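Local coordinates for competence damage-inducible protein A (Klebsiella pneumoniae subsp. pneumoniae MGH 78578, PDB 5V01) that is of unknown function but belongs to the CinA family, some of whose members deamidate nicotinamide mononucleotide, at residues F131-R136 against S166-H171. Residues are numbered along the deposited sequence; the frame is centred on the assembly and turned at random. Where two conformers were deposited one is given.
Sequences FAWNFR and SEKLAH. With NA (sodium ion), chain E.
Lys168 NZ pairs with Glu140 OE1 of the neighbouring strand 138-145 in a salt bridge and lies more loosely over the face of the Trp133 indole, a cation-pi contact with NZ 4.8 Å from the centroid of the six-membered ring. The methylenes do the close packing. Lys168 CE sits over the same face, 3.6 Å from Trp133 CD2 and near the seam of the two rings, as a CH-pi contact to the five-membered ring; Lys168 CD, one carbon back, rests 4.0 Å from Trp133 CB. The lysine runs out nearly straight until the bend at chi4 (-60°) carries NZ out over the six-membered ring and lifts it off the face. The hydrogen bond from Trp133 NE1 to Ala161 O, in the same helix 150-169 that supplies the lysine, helps fix the indole's rotation. On the far side of Lys168 in the chain, Ala170 N and His171 ND1 reach back to Glu167 O from opposite faces of its carbonyl plane. Ser166 O and two waters bind the sodium ion. This is helix-on-sheet packing of an alpha/beta domain: a beta hairpin, strands 128-135 and 138-145, with the following helix laid back over its face.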
loop_
_atom_site.group_PDB
_atom_site.type_symbol
_atom_site.label_atom_id
_atom_site.label_comp_id
_atom_site.label_asym_id
_atom_site.label_seq_id
_atom_site.Cartn_x
_atom_site.Cartn_y
_atom_site.Cartn_z
ATOM N N PHE A 131 8.849 -11.719 -8.170
ATOM C CA PHE A 131 9.395 -10.414 -7.892
ATOM C C PHE A 131 9.935 -9.807 -9.161
ATOM O O PHE A 131 10.538 -10.548 -9.972
ATOM C CB PHE A 131 10.579 -10.539 -6.912
ATOM C CG PHE A 131 10.197 -11.088 -5.563
ATOM C CD1 PHE A 131 10.085 -12.444 -5.367
ATOM C CD2 PHE A 131 9.915 -10.224 -4.496
ATOM C CE1 PHE A 131 9.704 -12.953 -4.143
ATOM C CE2 PHE A 131 9.538 -10.729 -3.267
ATOM C CZ PHE A 131 9.445 -12.089 -3.074
ATOM N N ALA A 132 9.795 -8.494 -9.309
ATOM C CA ALA A 132 10.499 -7.710 -10.324
ATOM C C ALA A 132 11.144 -6.495 -9.686
ATOM O O ALA A 132 10.493 -5.822 -8.866
ATOM C CB ALA A 132 9.552 -7.261 -11.414
ATOM N N TRP A 133 12.399 -6.223 -10.033
ATOM C CA TRP A 133 13.087 -5.005 -9.639
ATOM C C TRP A 133 13.454 -4.322 -10.948
ATOM O O TRP A 133 14.190 -4.899 -11.771
ATOM C CB TRP A 133 14.341 -5.285 -8.793
ATOM C CG TRP A 133 14.117 -6.065 -7.566
ATOM C CD1 TRP A 133 14.042 -5.567 -6.266
ATOM C CD2 TRP A 133 14.020 -7.485 -7.447
ATOM N NE1 TRP A 133 13.881 -6.593 -5.388
ATOM C CE2 TRP A 133 13.853 -7.778 -6.072
ATOM C CE3 TRP A 133 14.095 -8.553 -8.358
ATOM C CZ2 TRP A 133 13.733 -9.086 -5.595
ATOM C CZ3 TRP A 133 13.975 -9.839 -7.877
ATOM C CH2 TRP A 133 13.811 -10.101 -6.516
ATOM N N ASN A 134 12.910 -3.136 -11.167
ATOM C CA ASN A 134 13.011 -2.394 -12.406
ATOM C C ASN A 134 13.786 -1.112 -12.107
ATOM O O ASN A 134 13.287 -0.246 -11.409
ATOM C CB ASN A 134 11.605 -2.172 -12.957
ATOM C CG ASN A 134 11.561 -1.364 -14.228
ATOM O OD1 ASN A 134 12.504 -0.663 -14.583
ATOM N ND2 ASN A 134 10.413 -1.426 -14.900
ATOM N N PHE A 135 15.028 -1.026 -12.601
ATOM C CA PHE A 135 15.881 0.140 -12.428
ATOM C C PHE A 135 15.868 0.884 -13.760
ATOM O O PHE A 135 16.518 0.459 -14.716
ATOM C CB PHE A 135 17.318 -0.291 -12.036
ATOM C CG PHE A 135 18.310 0.841 -11.966
ATOM C CD1 PHE A 135 18.100 1.961 -11.195
ATOM C CD2 PHE A 135 19.505 0.737 -12.647
ATOM C CE1 PHE A 135 19.025 2.998 -11.139
ATOM C CE2 PHE A 135 20.442 1.760 -12.601
ATOM C CZ PHE A 135 20.185 2.909 -11.875
ATOM N N ARG A 136 15.121 1.979 -13.824
ATOM C CA ARG A 136 15.075 2.861 -14.994
ATOM C C ARG A 136 14.785 2.124 -16.308
ATOM O O ARG A 136 15.305 2.499 -17.354
ATOM C CB ARG A 136 16.382 3.671 -15.080
ATOM C CG ARG A 136 16.571 4.597 -13.893
ATOM C CD ARG A 136 17.841 5.429 -13.935
ATOM N NE ARG A 136 17.749 6.559 -13.011
ATOM C CZ ARG A 136 18.766 7.339 -12.639
ATOM N NH1 ARG A 136 19.998 7.123 -13.096
ATOM N NH2 ARG A 136 18.553 8.352 -11.802
ATOM N N SER A 166 18.534 -4.143 -1.447
ATOM C CA SER A 166 19.748 -3.668 -0.751
ATOM C C SER A 166 21.030 -4.101 -1.470
ATOM O O SER A 166 21.969 -3.294 -1.658
ATOM C CB SER A 166 19.754 -4.076 0.743
ATOM O OG SER A 166 20.165 -5.421 1.010
ATOM N N GLU A 167 21.026 -5.358 -1.911
ATOM C CA GLU A 167 22.114 -5.919 -2.696
ATOM C C GLU A 167 22.267 -5.220 -4.033
ATOM O O GLU A 167 23.368 -4.825 -4.419
ATOM C CB GLU A 167 21.946 -7.432 -2.842
ATOM C CG GLU A 167 23.144 -8.204 -3.363
ATOM C CD GLU A 167 23.395 -8.078 -4.840
ATOM O OE1 GLU A 167 22.510 -7.662 -5.617
ATOM O OE2 GLU A 167 24.532 -8.402 -5.227
ATOM N N LYS A 168 21.144 -5.034 -4.730
ATOM C CA LYS A 168 21.185 -4.395 -6.028
ATOM C C LYS A 168 21.661 -2.959 -5.984
ATOM O O LYS A 168 22.418 -2.535 -6.863
ATOM C CB LYS A 168 19.849 -4.516 -6.758
ATOM C CG LYS A 168 19.525 -5.955 -7.133
ATOM C CD LYS A 168 18.093 -6.162 -7.593
ATOM C CE LYS A 168 17.639 -7.617 -7.523
ATOM N NZ LYS A 168 18.476 -8.480 -8.364
ATOM N N LEU A 169 21.294 -2.230 -4.928
ATOM C CA LEU A 169 21.714 -0.847 -4.775
ATOM C C LEU A 169 23.220 -0.701 -4.648
ATOM O O LEU A 169 23.739 0.337 -4.999
ATOM C CB LEU A 169 21.021 -0.187 -3.578
ATOM C CG LEU A 169 19.545 0.152 -3.834
ATOM C CD1 LEU A 169 18.800 0.429 -2.536
ATOM C CD2 LEU A 169 19.426 1.327 -4.787
ATOM N N ALA A 170 23.892 -1.747 -4.161
ATOM C CA ALA A 170 25.342 -1.725 -4.014
ATOM C C ALA A 170 26.091 -1.868 -5.360
ATOM O O ALA A 170 27.310 -1.733 -5.383
ATOM C CB ALA A 170 25.771 -2.803 -3.031
ATOM N N HIS A 171 25.353 -2.106 -6.457
ATOM C CA HIS A 171 25.969 -2.326 -7.762
ATOM C C HIS A 171 25.403 -1.532 -8.915
ATOM O O HIS A 171 26.044 -1.418 -9.949
ATOM C CB HIS A 171 25.918 -3.816 -8.079
ATOM C CG HIS A 171 26.612 -4.622 -7.036
ATOM N ND1 HIS A 171 26.009 -5.132 -5.913
ATOM C CD2 HIS A 171 27.934 -4.865 -6.882
ATOM C CE1 HIS A 171 26.928 -5.705 -5.141
ATOM N NE2 HIS A 171 28.100 -5.557 -5.713
HETATM NA NA NA E . 22.899 -1.569 -0.497
HETATM O O HOH W 1 20.840 -0.617 0.381
HETATM O O HOH W 2 24.097 -0.591 1.808
#